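Local structure of galectin (Danio rerio, 6E20) at residues Ile87-Thr99 with Ile106-Lys118. The protein binds galactoside-containing glycans as a galectin-1-like lectin of zebrafish and probably takes part in innate immunity, with a modelled interaction with the IHNV envelope glycoprotein. Numbering follows the deposited sequence.
Sequences IKITFTNEEFLVT and IHFPNRQGSEKYK
Ile106 pairs with Val98 next to the connecting loop of an antiparallel beta hairpin, strands 95-99 and 105-109, at one edge of the five-stranded sheet of the galectin beta sandwich. Two backbone bonds join the pair, Ile106 N to Val98 O (2.8 Å) and Val98 N to Ile106 O. On the same sheet face their CB atoms lie 4.0 Å apart. His107, on the other face, runs alongside Leu97. Leu97 CD2 sits over one face of the His107 imidazole, 3.3 Å from its centroid, as a CH-pi contact. Leu97 CG is anti to the backbone N (chi1 -169°), and this brings CD2 over the ring of His107. Phe108 and Phe96 form the next hydrogen-bonded pair. Phe96 CD1 meets the edge of the Phe108 ring at CD2 (4.2 Å). Both rings reach Leu43 of strand 40-47, in the opposing sheet. Pro109 ends the strand beside Glu95, and the chain turns away through Asn110. Asn110 N still donates to Glu94 O (2.9 Å), from above the carbonyl plane. A type I turn follows, from Asn110 to Gly113. Beyond it, Ser114 O lies in plane at the Phe91 edge, 3.6 Å from CE2. The chain then enters the strand of the opposing sheet, so this segment links both layers. There the Tyr117 ring packs between sheets, its CE2 atom 3.7 Å from Phe91 CE2 and 3.9 Å from Phe96 CZ.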
ATOM      1  N   ILE B  87      -5.144   6.858 -10.606  1.00 27.79           N
ATOM      2  CA  ILE B  87      -3.966   6.998 -11.516  1.00 30.40           C
ATOM      3  C   ILE B  87      -3.368   5.604 -11.737  1.00 29.47           C
ATOM      4  O   ILE B  87      -3.280   4.815 -10.763  1.00 26.70           O
ATOM      5  CB  ILE B  87      -2.936   7.952 -10.894  1.00 31.84           C
ATOM      6  CG1 ILE B  87      -3.495   9.367 -10.742  1.00 34.30           C
ATOM      7  CG2 ILE B  87      -1.626   7.947 -11.659  1.00 36.09           C
ATOM      8  CD1 ILE B  87      -2.672  10.230  -9.793  1.00 34.83           C
ATOM      9  N   LYS B  88      -2.988   5.304 -12.980  1.00 28.97           N
ATOM     10  CA  LYS B  88      -2.287   4.051 -13.343  1.00 29.25           C
ATOM     11  C   LYS B  88      -0.907   4.449 -13.818  1.00 25.69           C
ATOM     12  O   LYS B  88      -0.797   5.515 -14.462  1.00 24.13           O
ATOM     13  CB  LYS B  88      -3.039   3.269 -14.421  1.00 33.61           C
ATOM     14  CG  LYS B  88      -4.441   2.866 -14.008  1.00 39.14           C
ATOM     15  CD  LYS B  88      -4.964   1.683 -14.760  1.00 45.21           C
ATOM     16  CE  LYS B  88      -6.141   1.055 -14.052  1.00 50.90           C
ATOM     17  NZ  LYS B  88      -6.733  -0.010 -14.891  1.00 57.29           N
ATOM     18  N   ILE B  89       0.092   3.662 -13.436  1.00 25.26           N
ATOM     19  CA  ILE B  89       1.502   3.837 -13.882  1.00 26.43           C
ATOM     20  C   ILE B  89       1.988   2.485 -14.373  1.00 28.45           C
ATOM     21  O   ILE B  89       1.950   1.519 -13.583  1.00 29.83           O
ATOM     22  CB  ILE B  89       2.392   4.413 -12.765  1.00 29.33           C
ATOM     23  CG1 ILE B  89       1.788   5.715 -12.236  1.00 26.73           C
ATOM     24  CG2 ILE B  89       3.841   4.601 -13.230  1.00 27.68           C
ATOM     25  CD1 ILE B  89       2.648   6.419 -11.240  1.00 26.72           C
ATOM     26  N   THR B  90       2.381   2.448 -15.643  1.00 25.26           N
ATOM     27  CA  THR B  90       3.091   1.337 -16.300  1.00 28.11           C
ATOM     28  C   THR B  90       4.535   1.783 -16.539  1.00 26.92           C
ATOM     29  O   THR B  90       4.746   2.957 -16.880  1.00 25.31           O
ATOM     30  CB  THR B  90       2.408   1.028 -17.636  1.00 30.07           C
ATOM     31  OG1 THR B  90       1.023   0.808 -17.364  1.00 39.31           O
ATOM     32  CG2 THR B  90       3.007  -0.177 -18.310  1.00 33.80           C
ATOM     33  N   PHE B  91       5.518   0.904 -16.454  1.00 27.92           N
ATOM     34  CA  PHE B  91       6.853   1.305 -16.961  1.00 30.68           C
ATOM     35  C   PHE B  91       7.600   0.172 -17.636  1.00 27.96           C
ATOM     36  O   PHE B  91       7.306  -1.022 -17.450  1.00 29.04           O
ATOM     37  CB  PHE B  91       7.727   1.933 -15.876  1.00 32.88           C
ATOM     38  CG  PHE B  91       8.406   0.993 -14.919  1.00 28.78           C
ATOM     39  CD1 PHE B  91       7.666   0.277 -13.989  1.00 31.43           C
ATOM     40  CD2 PHE B  91       9.787   0.933 -14.856  1.00 28.69           C
ATOM     41  CE1 PHE B  91       8.299  -0.534 -13.054  1.00 29.06           C
ATOM     42  CE2 PHE B  91      10.418   0.130 -13.916  1.00 30.85           C
ATOM     43  CZ  PHE B  91       9.674  -0.602 -13.017  1.00 28.93           C
ATOM     44  N   THR B  92       8.581   0.630 -18.400  1.00 30.49           N
ATOM     45  CA  THR B  92       9.524  -0.154 -19.215  1.00 32.41           C
ATOM     46  C   THR B  92      10.892   0.369 -18.801  1.00 32.84           C
ATOM     47  O   THR B  92      10.915   1.412 -18.112  1.00 27.92           O
ATOM     48  CB  THR B  92       9.209   0.048 -20.706  1.00 35.72           C
ATOM     49  OG1 THR B  92       9.345   1.448 -20.975  1.00 39.28           O
ATOM     50  CG2 THR B  92       7.813  -0.393 -21.094  1.00 35.34           C
ATOM     51  N   ASN B  93      11.973  -0.271 -19.244  1.00 32.56           N
ATOM     52  CA  ASN B  93      13.351   0.248 -19.048  1.00 32.84           C
ATOM     53  C   ASN B  93      13.389   1.713 -19.500  1.00 29.74           C
ATOM     54  O   ASN B  93      14.164   2.498 -18.917  1.00 30.27           O
ATOM     55  CB  ASN B  93      14.383  -0.546 -19.851  1.00 37.35           C
ATOM     56  CG  ASN B  93      14.493  -1.993 -19.426  1.00 46.74           C
ATOM     57  OD1 ASN B  93      15.576  -2.449 -19.064  1.00 63.02           O
ATOM     58  ND2 ASN B  93      13.395  -2.729 -19.478  1.00 46.07           N
ATOM     59  N   GLU B  94      12.613   2.063 -20.530  1.00 27.32           N
ATOM     60  CA  GLU B  94      12.713   3.381 -21.224  1.00 27.09           C
ATOM     61  C   GLU B  94      11.877   4.440 -20.487  1.00 26.06           C
ATOM     62  O   GLU B  94      12.379   5.575 -20.322  1.00 27.26           O
ATOM     63  CB  GLU B  94      12.279   3.275 -22.689  1.00 28.90           C
ATOM     64  CG  GLU B  94      13.150   2.343 -23.533  1.00 31.86           C
ATOM     65  CD  GLU B  94      12.929   0.858 -23.290  1.00 33.65           C
ATOM     66  OE1 GLU B  94      11.782   0.457 -22.986  1.00 31.75           O
ATOM     67  OE2 GLU B  94      13.911   0.112 -23.397  1.00 37.55           O
ATOM     68  N   GLU B  95      10.638   4.161 -20.097  1.00 25.30           N
ATOM     69  CA  GLU B  95       9.803   5.285 -19.565  1.00 29.32           C
ATOM     70  C   GLU B  95       8.652   4.809 -18.678  1.00 29.11           C
ATOM     71  O   GLU B  95       8.288   3.618 -18.702  1.00 30.33           O
ATOM     72  CB  GLU B  95       9.331   6.217 -20.687  1.00 31.50           C
ATOM     73  CG  GLU B  95       8.284   5.621 -21.586  1.00 30.73           C
ATOM     74  CD  GLU B  95       7.672   6.523 -22.651  1.00 31.43           C
ATOM     75  OE1 GLU B  95       6.681   6.083 -23.191  1.00 31.92           O
ATOM     76  OE2 GLU B  95       8.208   7.614 -23.000  1.00 33.50           O
ATOM     77  N   PHE B  96       8.141   5.742 -17.870  1.00 26.39           N
ATOM     78  CA  PHE B  96       6.875   5.591 -17.126  1.00 25.99           C
ATOM     79  C   PHE B  96       5.736   6.085 -18.005  1.00 26.07           C
ATOM     80  O   PHE B  96       5.860   7.154 -18.634  1.00 26.64           O
ATOM     81  CB  PHE B  96       6.887   6.390 -15.827  1.00 24.26           C
ATOM     82  CG  PHE B  96       7.953   5.930 -14.886  1.00 24.00           C
ATOM     83  CD1 PHE B  96       9.239   6.458 -14.965  1.00 23.66           C
ATOM     84  CD2 PHE B  96       7.684   4.937 -13.957  1.00 23.23           C
ATOM     85  CE1 PHE B  96      10.222   6.043 -14.087  1.00 23.97           C
ATOM     86  CE2 PHE B  96       8.666   4.542 -13.065  1.00 24.84           C
ATOM     87  CZ  PHE B  96       9.932   5.090 -13.141  1.00 23.96           C
ATOM     88  N   LEU B  97       4.641   5.345 -18.010  1.00 26.90           N
ATOM     89  CA  LEU B  97       3.395   5.780 -18.693  1.00 28.44           C
ATOM     90  C   LEU B  97       2.331   5.957 -17.620  1.00 25.07           C
ATOM     91  O   LEU B  97       1.837   4.963 -17.122  1.00 23.96           O
ATOM     92  CB  LEU B  97       2.973   4.747 -19.745  1.00 31.11           C
ATOM     93  CG  LEU B  97       1.865   5.192 -20.705  1.00 35.65           C
ATOM     94  CD1 LEU B  97       0.538   5.389 -19.990  1.00 39.54           C
ATOM     95  CD2 LEU B  97       2.256   6.463 -21.437  1.00 39.57           C
ATOM     96  N   VAL B  98       2.000   7.202 -17.321  1.00 23.21           N
ATOM     97  CA  VAL B  98       0.944   7.569 -16.347  1.00 23.74           C
ATOM     98  C   VAL B  98      -0.359   7.741 -17.107  1.00 24.06           C
ATOM     99  O   VAL B  98      -0.405   8.600 -17.998  1.00 26.76           O
ATOM    100  CB  VAL B  98       1.297   8.853 -15.588  1.00 22.24           C
ATOM    101  CG1 VAL B  98       0.255   9.176 -14.529  1.00 22.21           C
ATOM    102  CG2 VAL B  98       2.688   8.755 -15.002  1.00 23.86           C
ATOM    103  N   THR B  99      -1.370   6.974 -16.735  1.00 24.04           N
ATOM    104  CA  THR B  99      -2.761   7.185 -17.191  1.00 26.60           C
ATOM    105  C   THR B  99      -3.479   7.951 -16.075  1.00 28.10           C
ATOM    106  O   THR B  99      -3.548   7.463 -14.928  1.00 23.82           O
ATOM    107  CB  THR B  99      -3.411   5.866 -17.633  1.00 27.59           C
ATOM    108  OG1 THR B  99      -2.490   5.206 -18.518  1.00 27.39           O
ATOM    109  CG2 THR B  99      -4.757   6.077 -18.285  1.00 27.15           C
ATOM    110  N   ILE B 106       0.712  10.707 -19.554  1.00 30.55           N
ATOM    111  CA  ILE B 106       2.004  11.424 -19.386  1.00 30.67           C
ATOM    112  C   ILE B 106       3.099  10.402 -19.666  1.00 29.62           C
ATOM    113  O   ILE B 106       3.016   9.294 -19.100  1.00 25.87           O
ATOM    114  CB  ILE B 106       2.167  11.996 -17.962  1.00 32.29           C
ATOM    115  CG1 ILE B 106       1.030  12.938 -17.588  1.00 33.92           C
ATOM    116  CG2 ILE B 106       3.527  12.667 -17.797  1.00 34.32           C
ATOM    117  CD1 ILE B 106       1.036  13.368 -16.131  1.00 33.76           C
ATOM    118  N   HIS B 107       4.087  10.770 -20.480  1.00 27.99           N
ATOM    119  CA  HIS B 107       5.281   9.945 -20.780  1.00 28.69           C
ATOM    120  C   HIS B 107       6.430  10.617 -20.052  1.00 26.69           C
ATOM    121  O   HIS B 107       6.630  11.792 -20.298  1.00 30.71           O
ATOM    122  CB  HIS B 107       5.532   9.873 -22.293  1.00 33.34           C
ATOM    123  CG  HIS B 107       4.477   9.132 -23.041  1.00 39.18           C
ATOM    124  ND1 HIS B 107       3.191   9.630 -23.211  1.00 45.93           N
ATOM    125  CD2 HIS B 107       4.498   7.924 -23.648  1.00 47.44           C
ATOM    126  CE1 HIS B 107       2.467   8.752 -23.885  1.00 50.91           C
ATOM    127  NE2 HIS B 107       3.248   7.687 -24.162  1.00 52.34           N
ATOM    128  N   PHE B 108       7.098   9.931 -19.134  1.00 24.55           N
ATOM    129  CA  PHE B 108       8.281  10.476 -18.420  1.00 24.10           C
ATOM    130  C   PHE B 108       9.397   9.443 -18.507  1.00 23.57           C
ATOM    131  O   PHE B 108       9.166   8.282 -18.189  1.00 23.39           O
ATOM    132  CB  PHE B 108       7.940  10.841 -16.973  1.00 23.42           C
ATOM    133  CG  PHE B 108       9.128  11.417 -16.236  1.00 23.86           C
ATOM    134  CD1 PHE B 108       9.432  12.761 -16.327  1.00 23.52           C
ATOM    135  CD2 PHE B 108       9.988  10.597 -15.534  1.00 23.16           C
ATOM    136  CE1 PHE B 108      10.564  13.271 -15.707  1.00 24.14           C
ATOM    137  CE2 PHE B 108      11.106  11.118 -14.897  1.00 24.27           C
ATOM    138  CZ  PHE B 108      11.396  12.447 -14.988  1.00 22.93           C
ATOM    139  N   PRO B 109      10.616   9.805 -18.961  1.00 21.47           N
ATOM    140  CA  PRO B 109      11.682   8.825 -19.075  1.00 22.77           C
ATOM    141  C   PRO B 109      12.081   8.219 -17.730  1.00 24.72           C
ATOM    142  O   PRO B 109      12.188   8.909 -16.711  1.00 24.09           O
ATOM    143  CB  PRO B 109      12.835   9.609 -19.712  1.00 23.84           C
ATOM    144  CG  PRO B 109      12.576  11.023 -19.276  1.00 24.29           C
ATOM    145  CD  PRO B 109      11.065  11.147 -19.350  1.00 23.52           C
ATOM    146  N   ASN B 110      12.343   6.917 -17.780  1.00 28.40           N
ATOM    147  CA  ASN B 110      12.987   6.151 -16.693  1.00 26.44           C
ATOM    148  C   ASN B 110      14.499   6.360 -16.763  1.00 29.57           C
ATOM    149  O   ASN B 110      15.214   5.391 -17.114  1.00 31.37           O
ATOM    150  CB  ASN B 110      12.582   4.681 -16.771  1.00 26.62           C
ATOM    151  CG  ASN B 110      13.047   3.862 -15.590  1.00 27.43           C
ATOM    152  OD1 ASN B 110      13.030   2.634 -15.668  1.00 33.78           O
ATOM    153  ND2 ASN B 110      13.491   4.507 -14.521  1.00 24.88           N
ATOM    154  N   ARG B 111      14.967   7.545 -16.362  1.00 28.12           N
ATOM    155  CA  ARG B 111      16.406   7.944 -16.412  1.00 28.66           C
ATOM    156  C   ARG B 111      17.237   7.047 -15.491  1.00 30.68           C
ATOM    157  O   ARG B 111      18.376   6.721 -15.884  1.00 30.66           O
ATOM    158  CB  ARG B 111      16.622   9.397 -16.003  1.00 26.71           C
ATOM    159  CG  ARG B 111      15.843  10.386 -16.855  1.00 28.57           C
ATOM    160  CD  ARG B 111      15.651  11.671 -16.089  1.00 28.87           C
ATOM    161  NE  ARG B 111      15.125  12.750 -16.902  1.00 26.15           N
ATOM    162  CZ  ARG B 111      14.569  13.858 -16.425  1.00 23.98           C
ATOM    163  NH1 ARG B 111      14.425  14.029 -15.123  1.00 24.43           N
ATOM    164  NH2 ARG B 111      14.118  14.776 -17.258  1.00 25.52           N
ATOM    165  N   GLN B 112      16.704   6.659 -14.327  1.00 31.05           N
ATOM    166  CA  GLN B 112      17.427   5.773 -13.372  1.00 31.46           C
ATOM    167  C   GLN B 112      17.675   4.416 -14.043  1.00 28.78           C
ATOM    168  O   GLN B 112      18.659   3.796 -13.710  1.00 31.99           O
ATOM    169  CB  GLN B 112      16.699   5.696 -12.027  1.00 33.75           C
ATOM    170  CG  GLN B 112      17.334   4.758 -10.988  1.00 34.00           C
ATOM    171  CD  GLN B 112      18.640   5.229 -10.385  1.00 36.11           C
ATOM    172  OE1 GLN B 112      19.306   4.509  -9.633  1.00 35.61           O
ATOM    173  NE2 GLN B 112      19.011   6.459 -10.682  1.00 42.37           N
ATOM    174  N   GLY B 113      16.799   3.965 -14.933  1.00 33.24           N
ATOM    175  CA  GLY B 113      17.042   2.795 -15.800  1.00 34.51           C
ATOM    176  C   GLY B 113      16.693   1.461 -15.161  1.00 36.38           C
ATOM    177  O   GLY B 113      16.745   0.448 -15.896  1.00 33.87           O
ATOM    178  N   SER B 114      16.354   1.410 -13.864  1.00 32.89           N
ATOM    179  CA  SER B 114      16.134   0.115 -13.165  1.00 33.63           C
ATOM    180  C   SER B 114      14.821  -0.499 -13.664  1.00 33.89           C
ATOM    181  O   SER B 114      13.974   0.245 -14.208  1.00 32.37           O
ATOM    182  CB  SER B 114      16.185   0.228 -11.669  1.00 33.79           C
ATOM    183  OG  SER B 114      17.272   1.043 -11.257  1.00 29.23           O
ATOM    184  N   GLU B 115      14.705  -1.828 -13.544  1.00 35.10           N
ATOM    185  CA  GLU B 115      13.503  -2.627 -13.895  1.00 35.41           C
ATOM    186  C   GLU B 115      12.686  -2.960 -12.639  1.00 33.06           C
ATOM    187  O   GLU B 115      11.616  -3.564 -12.802  1.00 29.32           O
ATOM    188  CB  GLU B 115      13.924  -3.907 -14.622  1.00 39.10           C
ATOM    189  CG  GLU B 115      14.363  -3.636 -16.056  1.00 46.98           C
ATOM    190  CD  GLU B 115      15.077  -4.786 -16.741  1.00 49.67           C
ATOM    191  OE1 GLU B 115      14.398  -5.772 -17.060  1.00 51.74           O
ATOM    192  OE2 GLU B 115      16.313  -4.690 -16.928  1.00 53.84           O
ATOM    193  N   LYS B 116      13.145  -2.566 -11.446  1.00 34.19           N
ATOM    194  CA  LYS B 116      12.408  -2.823 -10.183  1.00 34.79           C
ATOM    195  C   LYS B 116      12.649  -1.697  -9.180  1.00 30.96           C
ATOM    196  O   LYS B 116      13.801  -1.365  -8.951  1.00 32.95           O
ATOM    197  CB  LYS B 116      12.855  -4.161  -9.592  1.00 36.99           C
ATOM    198  CG  LYS B 116      12.000  -4.690  -8.449  1.00 40.38           C
ATOM    199  CD  LYS B 116      12.377  -6.103  -8.042  1.00 40.01           C
ATOM    200  CE  LYS B 116      13.745  -6.190  -7.390  1.00 42.27           C
ATOM    201  NZ  LYS B 116      14.204  -7.594  -7.294  1.00 43.04           N
ATOM    202  N   TYR B 117      11.569  -1.200  -8.569  1.00 31.38           N
ATOM    203  CA  TYR B 117      11.563  -0.128  -7.540  1.00 29.85           C
ATOM    204  C   TYR B 117      10.781  -0.611  -6.309  1.00 27.51           C
ATOM    205  O   TYR B 117       9.647  -1.059  -6.462  1.00 25.74           O
ATOM    206  CB  TYR B 117      10.978   1.141  -8.167  1.00 30.85           C
ATOM    207  CG  TYR B 117      11.846   1.709  -9.262  1.00 30.08           C
ATOM    208  CD1 TYR B 117      13.124   2.143  -8.966  1.00 28.80           C
ATOM    209  CD2 TYR B 117      11.418   1.786 -10.579  1.00 30.27           C
ATOM    210  CE1 TYR B 117      13.951   2.669  -9.936  1.00 29.73           C
ATOM    211  CE2 TYR B 117      12.232   2.323 -11.569  1.00 30.29           C
ATOM    212  CZ  TYR B 117      13.509   2.757 -11.246  1.00 30.10           C
ATOM    213  OH  TYR B 117      14.369   3.257 -12.185  1.00 28.82           O
ATOM    214  N   LYS B 118      11.392  -0.529  -5.124  1.00 32.22           N
ATOM    215  CA  LYS B 118      10.838  -1.065  -3.850  1.00 34.82           C
ATOM    216  C   LYS B 118      10.618   0.078  -2.838  1.00 32.59           C
ATOM    217  O   LYS B 118      10.284  -0.223  -1.655  1.00 29.47           O
ATOM    218  CB  LYS B 118      11.764  -2.175  -3.351  1.00 35.82           C
ATOM    219  CG  LYS B 118      11.761  -3.402  -4.257  1.00 42.33           C
ATOM    220  CD  LYS B 118      12.869  -4.406  -3.993  1.00 45.59           C
ATOM    221  CE  LYS B 118      13.086  -4.708  -2.530  1.00 49.43           C
ATOM    222  NZ  LYS B 118      14.037  -5.833  -2.355  1.00 55.73           N
TER